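Local coordinates for aminotransferase class-III (Sphaerobacter thermophilus DSM 20745, PDB 6K8H), which is an aminotransferase of class III, a family with the fold of PLP-dependent aminotransferases, also called an omega-transaminase, at residues B[111-119]-B[264-275]. Sequence-based numbering, arbitrary orientation.
Sequences LTERVPSLQ and YGGMQSVLGVTP
The turn that leads from helix 102-114 into strand 120-124 is pinned to the short helix 266-271 by Ser117 and Gln268, a worked example of how one buried amide can organise a loop. Ser117 OG donates to Gln268 OE1 at 2.7 Å, meeting one of its lone pairs in the plane of the amide, the angle at the oxygen being 136°. A bridging water donates to the same OE1 and accepts from Ser117 N, so backbone and side chain of one serine converge on a single oxygen. With chi1 at 59°, Gln268 sets CG between its backbone N and carbonyl carbon, and the extended chain beyond carries the amide across to the turn. Its NE2 is held by Glu256 and Thr278, which fixes the rotation of the amide. Val115 CG1 packs against Gln268 CD at 3.6 Å, while Thr274 CG2 lies 3.7 Å from Ser117 CB.

In the large mixed sheet of the aminotransferase fold, strand 120-124 is outermost within this chain, and 266-271 sits in the connection between neighbouring parallel strands 251-255 and 277-281; the contact thus joins two approaches to one sheet, and the Gln268 side chain lies about 12 Å from a bound PLR.

At the other end Arg114 lies over a face of Tyr264, its CD 3.8 Å from the ring centroid in a CH-pi contact, the guanidinium tilted 23° from the ring plane. A second water links Arg114 NH1 to Tyr264 O. Between these two grips, Pro116 CD meets Ser269 OG at 3.5 Å, a hydroxyl that itself donates to Gly265 O.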
ATOM      1  N   LEU B 111     -20.111   3.387  -1.006  1.00 11.78           N
ATOM      2  CA  LEU B 111     -19.826   1.962  -0.822  1.00 10.76           C
ATOM      3  C   LEU B 111     -20.790   1.319   0.170  1.00 10.43           C
ATOM      4  O   LEU B 111     -21.270   0.203  -0.059  1.00 10.12           O
ATOM      5  CB  LEU B 111     -18.381   1.748  -0.351  1.00  7.78           C
ATOM      6  CG  LEU B 111     -17.288   1.984  -1.406  1.00  8.43           C
ATOM      7  CD1 LEU B 111     -15.893   1.816  -0.788  1.00  6.48           C
ATOM      8  CD2 LEU B 111     -17.467   1.055  -2.587  1.00  5.76           C
ATOM      9  N   THR B 112     -21.069   1.982   1.294  1.00  9.28           N
ATOM     10  CA  THR B 112     -21.977   1.366   2.259  1.00 10.86           C
ATOM     11  C   THR B 112     -23.412   1.354   1.742  1.00 11.74           C
ATOM     12  O   THR B 112     -24.180   0.450   2.094  1.00 13.94           O
ATOM     13  CB  THR B 112     -21.909   2.064   3.632  1.00 12.26           C
ATOM     14  OG1 THR B 112     -22.152   3.466   3.489  1.00 13.64           O
ATOM     15  CG2 THR B 112     -20.552   1.846   4.294  1.00  8.90           C
ATOM     16  N   GLU B 113     -23.792   2.314   0.890  1.00 11.98           N
ATOM     17  CA  GLU B 113     -25.140   2.279   0.329  1.00 10.32           C
ATOM     18  C   GLU B 113     -25.301   1.108  -0.631  1.00 13.75           C
ATOM     19  O   GLU B 113     -26.365   0.477  -0.676  1.00 18.24           O
ATOM     20  CB  GLU B 113     -25.461   3.594  -0.388  1.00 18.03           C
ATOM     21  CG  GLU B 113     -26.039   4.683   0.517  1.00 28.55           C
ATOM     22  CD  GLU B 113     -25.716   6.109   0.046  1.00 38.78           C
ATOM     23  OE1 GLU B 113     -25.582   6.339  -1.186  1.00 37.66           O
ATOM     24  OE2 GLU B 113     -25.606   7.003   0.920  1.00 40.83           O
ATOM     25  N   ARG B 114     -24.244   0.778  -1.377  1.00 13.55           N
ATOM     26  CA  ARG B 114     -24.379  -0.223  -2.434  1.00 10.16           C
ATOM     27  C   ARG B 114     -24.241  -1.662  -1.932  1.00 13.03           C
ATOM     28  O   ARG B 114     -24.934  -2.550  -2.437  1.00 13.58           O
ATOM     29  CB  ARG B 114     -23.344   0.025  -3.524  1.00 10.66           C
ATOM     30  CG  ARG B 114     -23.595   1.280  -4.321  1.00 14.27           C
ATOM     31  CD  ARG B 114     -22.802   1.260  -5.610  1.00 10.83           C
ATOM     32  NE  ARG B 114     -23.053   2.463  -6.381  1.00 13.48           N
ATOM     33  CZ  ARG B 114     -22.618   2.652  -7.617  1.00 15.54           C
ATOM     34  NH1 ARG B 114     -21.893   1.706  -8.207  1.00 10.51           N
ATOM     35  NH2 ARG B 114     -22.909   3.786  -8.251  1.00 10.04           N
ATOM     36  N   VAL B 115     -23.339  -1.926  -0.995  1.00 11.68           N
ATOM     37  CA  VAL B 115     -23.031  -3.294  -0.548  1.00 12.26           C
ATOM     38  C   VAL B 115     -23.678  -3.537   0.777  1.00 13.61           C
ATOM     39  O   VAL B 115     -23.336  -2.867   1.783  1.00 13.24           O
ATOM     40  CB  VAL B 115     -21.514  -3.536  -0.464  1.00 11.36           C
ATOM     41  CG1 VAL B 115     -21.247  -4.998  -0.121  1.00  9.82           C
ATOM     42  CG2 VAL B 115     -20.789  -3.127  -1.752  1.00 12.50           C
ATOM     43  N   PRO B 116     -24.593  -4.511   0.914  1.00 11.67           N
ATOM     44  CA  PRO B 116     -25.343  -4.674   2.170  1.00 12.37           C
ATOM     45  C   PRO B 116     -24.473  -4.942   3.394  1.00 15.68           C
ATOM     46  O   PRO B 116     -24.691  -4.319   4.440  1.00 16.34           O
ATOM     47  CB  PRO B 116     -26.263  -5.862   1.867  1.00 17.34           C
ATOM     48  CG  PRO B 116     -26.483  -5.771   0.364  1.00 20.23           C
ATOM     49  CD  PRO B 116     -25.143  -5.330  -0.188  1.00 13.45           C
ATOM     50  N   SER B 117     -23.486  -5.840   3.292  1.00 11.45           N
ATOM     51  CA  SER B 117     -22.611  -6.152   4.421  1.00 12.90           C
ATOM     52  C   SER B 117     -21.791  -4.957   4.888  1.00 10.88           C
ATOM     53  O   SER B 117     -21.268  -4.985   6.007  1.00 10.88           O
ATOM     54  CB  SER B 117     -21.666  -7.311   4.067  1.00 11.98           C
ATOM     55  OG  SER B 117     -20.538  -6.847   3.337  1.00 14.62           O
ATOM     56  N   LEU B 118     -21.600  -3.948   4.045  1.00 10.09           N
ATOM     57  CA  LEU B 118     -20.754  -2.817   4.423  1.00  8.45           C
ATOM     58  C   LEU B 118     -21.572  -1.829   5.241  1.00 11.63           C
ATOM     59  O   LEU B 118     -22.378  -1.064   4.701  1.00 10.34           O
ATOM     60  CB  LEU B 118     -20.156  -2.144   3.194  1.00 10.53           C
ATOM     61  CG  LEU B 118     -19.252  -3.002   2.312  1.00 10.80           C
ATOM     62  CD1 LEU B 118     -18.697  -2.182   1.153  1.00 10.71           C
ATOM     63  CD2 LEU B 118     -18.143  -3.617   3.140  1.00 10.02           C
ATOM     64  N   GLN B 119     -21.354  -1.844   6.555  1.00 11.53           N
ATOM     65  CA  GLN B 119     -21.890  -0.830   7.451  1.00 13.35           C
ATOM     66  C   GLN B 119     -20.889   0.293   7.679  1.00 12.14           C
ATOM     67  O   GLN B 119     -21.279   1.465   7.738  1.00 12.20           O
ATOM     68  CB  GLN B 119     -22.267  -1.460   8.799  1.00 14.02           C
ATOM     69  CG  GLN B 119     -23.108  -2.722   8.702  1.00 17.18           C
ATOM     70  CD  GLN B 119     -23.681  -3.134  10.047  1.00 21.27           C
ATOM     71  OE1 GLN B 119     -22.948  -3.303  11.029  1.00 17.77           O
ATOM     72  NE2 GLN B 119     -25.005  -3.276  10.104  1.00 25.35           N
ATOM     73  N   TYR B 264     -23.699  -4.565  -8.852  1.00 12.68           N
ATOM     74  CA  TYR B 264     -23.878  -3.320  -8.100  1.00 10.84           C
ATOM     75  C   TYR B 264     -23.529  -3.503  -6.625  1.00 13.37           C
ATOM     76  O   TYR B 264     -22.912  -2.622  -6.008  1.00 11.79           O
ATOM     77  CB  TYR B 264     -25.320  -2.825  -8.261  1.00 14.16           C
ATOM     78  CG  TYR B 264     -25.565  -1.369  -7.860  1.00 14.35           C
ATOM     79  CD1 TYR B 264     -25.161  -0.328  -8.683  1.00 14.13           C
ATOM     80  CD2 TYR B 264     -26.216  -1.051  -6.678  1.00 18.31           C
ATOM     81  CE1 TYR B 264     -25.386   0.991  -8.344  1.00 17.72           C
ATOM     82  CE2 TYR B 264     -26.453   0.275  -6.324  1.00 19.40           C
ATOM     83  CZ  TYR B 264     -26.028   1.291  -7.158  1.00 20.94           C
ATOM     84  OH  TYR B 264     -26.254   2.613  -6.818  1.00 25.05           O
ATOM     85  N   GLY B 265     -23.865  -4.663  -6.059  1.00 10.62           N
ATOM     86  CA  GLY B 265     -23.575  -4.974  -4.671  1.00 13.39           C
ATOM     87  C   GLY B 265     -22.503  -6.033  -4.473  1.00 11.29           C
ATOM     88  O   GLY B 265     -22.466  -6.697  -3.433  1.00 10.25           O
ATOM     89  N   GLY B 266     -21.641  -6.227  -5.464  1.00  9.10           N
ATOM     90  CA  GLY B 266     -20.551  -7.167  -5.341  1.00 10.05           C
ATOM     91  C   GLY B 266     -20.949  -8.614  -5.599  1.00 10.84           C
ATOM     92  O   GLY B 266     -22.128  -8.988  -5.718  1.00 14.28           O
ATOM     93  N   MET B 267     -19.913  -9.450  -5.694  1.00 11.01           N
ATOM     94  CA  MET B 267     -20.145 -10.875  -5.891  1.00 11.02           C
ATOM     95  C   MET B 267     -20.846 -11.480  -4.687  1.00 15.14           C
ATOM     96  O   MET B 267     -21.633 -12.418  -4.841  1.00 11.25           O
ATOM     97  CB  MET B 267     -18.832 -11.608  -6.160  1.00 14.44           C
ATOM     98  CG  MET B 267     -19.026 -12.994  -6.739  1.00 14.03           C
ATOM     99  SD  MET B 267     -19.987 -12.910  -8.265  1.00 21.25           S
ATOM    100  CE  MET B 267     -19.974 -14.614  -8.802  1.00 18.55           C
ATOM    101  N   GLN B 268     -20.600 -10.943  -3.487  1.00  9.66           N
ATOM    102  CA  GLN B 268     -21.342 -11.416  -2.320  1.00 11.76           C
ATOM    103  C   GLN B 268     -22.845 -11.244  -2.513  1.00 13.23           C
ATOM    104  O   GLN B 268     -23.634 -12.094  -2.087  1.00 12.51           O
ATOM    105  CB  GLN B 268     -20.886 -10.679  -1.061  1.00 11.02           C
ATOM    106  CG  GLN B 268     -21.043  -9.174  -1.116  1.00 15.18           C
ATOM    107  CD  GLN B 268     -20.366  -8.496   0.066  1.00 12.74           C
ATOM    108  OE1 GLN B 268     -21.006  -8.194   1.061  1.00 13.05           O
ATOM    109  NE2 GLN B 268     -19.054  -8.297  -0.029  1.00 12.81           N
ATOM    110  N   SER B 269     -23.263 -10.162  -3.169  1.00 13.40           N
ATOM    111  CA  SER B 269     -24.689  -9.996  -3.441  1.00 16.03           C
ATOM    112  C   SER B 269     -25.154 -10.994  -4.486  1.00 17.31           C
ATOM    113  O   SER B 269     -26.274 -11.517  -4.401  1.00 13.77           O
ATOM    114  CB  SER B 269     -24.996  -8.566  -3.877  1.00 16.50           C
ATOM    115  OG  SER B 269     -24.972  -7.709  -2.740  1.00 16.81           O
ATOM    116  N   VAL B 270     -24.316 -11.265  -5.490  1.00 12.76           N
ATOM    117  CA  VAL B 270     -24.696 -12.286  -6.471  1.00 15.44           C
ATOM    118  C   VAL B 270     -24.905 -13.643  -5.790  1.00 17.88           C
ATOM    119  O   VAL B 270     -25.882 -14.352  -6.060  1.00 15.01           O
ATOM    120  CB  VAL B 270     -23.652 -12.377  -7.596  1.00 11.60           C
ATOM    121  CG1 VAL B 270     -23.953 -13.576  -8.473  1.00 14.82           C
ATOM    122  CG2 VAL B 270     -23.679 -11.125  -8.427  1.00 10.25           C
ATOM    123  N   LEU B 271     -23.979 -14.037  -4.918  1.00 11.07           N
ATOM    124  CA  LEU B 271     -23.995 -15.365  -4.310  1.00 12.25           C
ATOM    125  C   LEU B 271     -24.830 -15.436  -3.041  1.00 17.78           C
ATOM    126  O   LEU B 271     -25.010 -16.533  -2.501  1.00 15.14           O
ATOM    127  CB  LEU B 271     -22.562 -15.838  -4.007  1.00 15.21           C
ATOM    128  CG  LEU B 271     -21.621 -15.917  -5.218  1.00 13.05           C
ATOM    129  CD1 LEU B 271     -20.203 -16.258  -4.783  1.00 14.26           C
ATOM    130  CD2 LEU B 271     -22.116 -16.923  -6.249  1.00 16.45           C
ATOM    131  N   GLY B 272     -25.337 -14.305  -2.555  1.00 15.33           N
ATOM    132  CA  GLY B 272     -26.272 -14.309  -1.443  1.00 16.04           C
ATOM    133  C   GLY B 272     -25.688 -14.684  -0.098  1.00 17.09           C
ATOM    134  O   GLY B 272     -26.357 -15.360   0.690  1.00 19.17           O
ATOM    135  N   VAL B 273     -24.459 -14.263   0.193  1.00 13.48           N
ATOM    136  CA  VAL B 273     -23.815 -14.572   1.464  1.00 13.60           C
ATOM    137  C   VAL B 273     -23.212 -13.294   2.036  1.00 15.67           C
ATOM    138  O   VAL B 273     -22.568 -12.531   1.311  1.00 15.65           O
ATOM    139  CB  VAL B 273     -22.741 -15.666   1.304  1.00 15.90           C
ATOM    140  CG1 VAL B 273     -21.963 -15.851   2.594  1.00 17.39           C
ATOM    141  CG2 VAL B 273     -23.389 -16.992   0.881  1.00 15.87           C
ATOM    142  N   THR B 274     -23.422 -13.066   3.341  1.00 11.37           N
ATOM    143  CA  THR B 274     -23.011 -11.835   4.006  1.00 11.90           C
ATOM    144  C   THR B 274     -21.730 -12.089   4.785  1.00 13.45           C
ATOM    145  O   THR B 274     -21.785 -12.698   5.866  1.00 12.57           O
ATOM    146  CB  THR B 274     -24.109 -11.345   4.955  1.00 17.22           C
ATOM    147  OG1 THR B 274     -25.369 -11.295   4.267  1.00 17.53           O
ATOM    148  CG2 THR B 274     -23.766  -9.970   5.515  1.00 18.51           C
ATOM    149  N   PRO B 275     -20.574 -11.635   4.315  1.00 11.00           N
ATOM    150  CA  PRO B 275     -19.343 -11.817   5.087  1.00 10.50           C
ATOM    151  C   PRO B 275     -19.311 -10.843   6.259  1.00 10.65           C
ATOM    152  O   PRO B 275     -20.106  -9.904   6.349  1.00  9.60           O
ATOM    153  CB  PRO B 275     -18.225 -11.516   4.082  1.00  9.67           C
ATOM    154  CG  PRO B 275     -18.878 -10.599   3.059  1.00 10.86           C
ATOM    155  CD  PRO B 275     -20.337 -10.993   3.009  1.00 11.49           C
TER
HETATM  156  O   HOH W   1     -21.092  -0.770  -7.195  1.00  6.56           O
HETATM  157  O   HOH W   2     -23.505  -7.875   1.076  1.00 16.77           O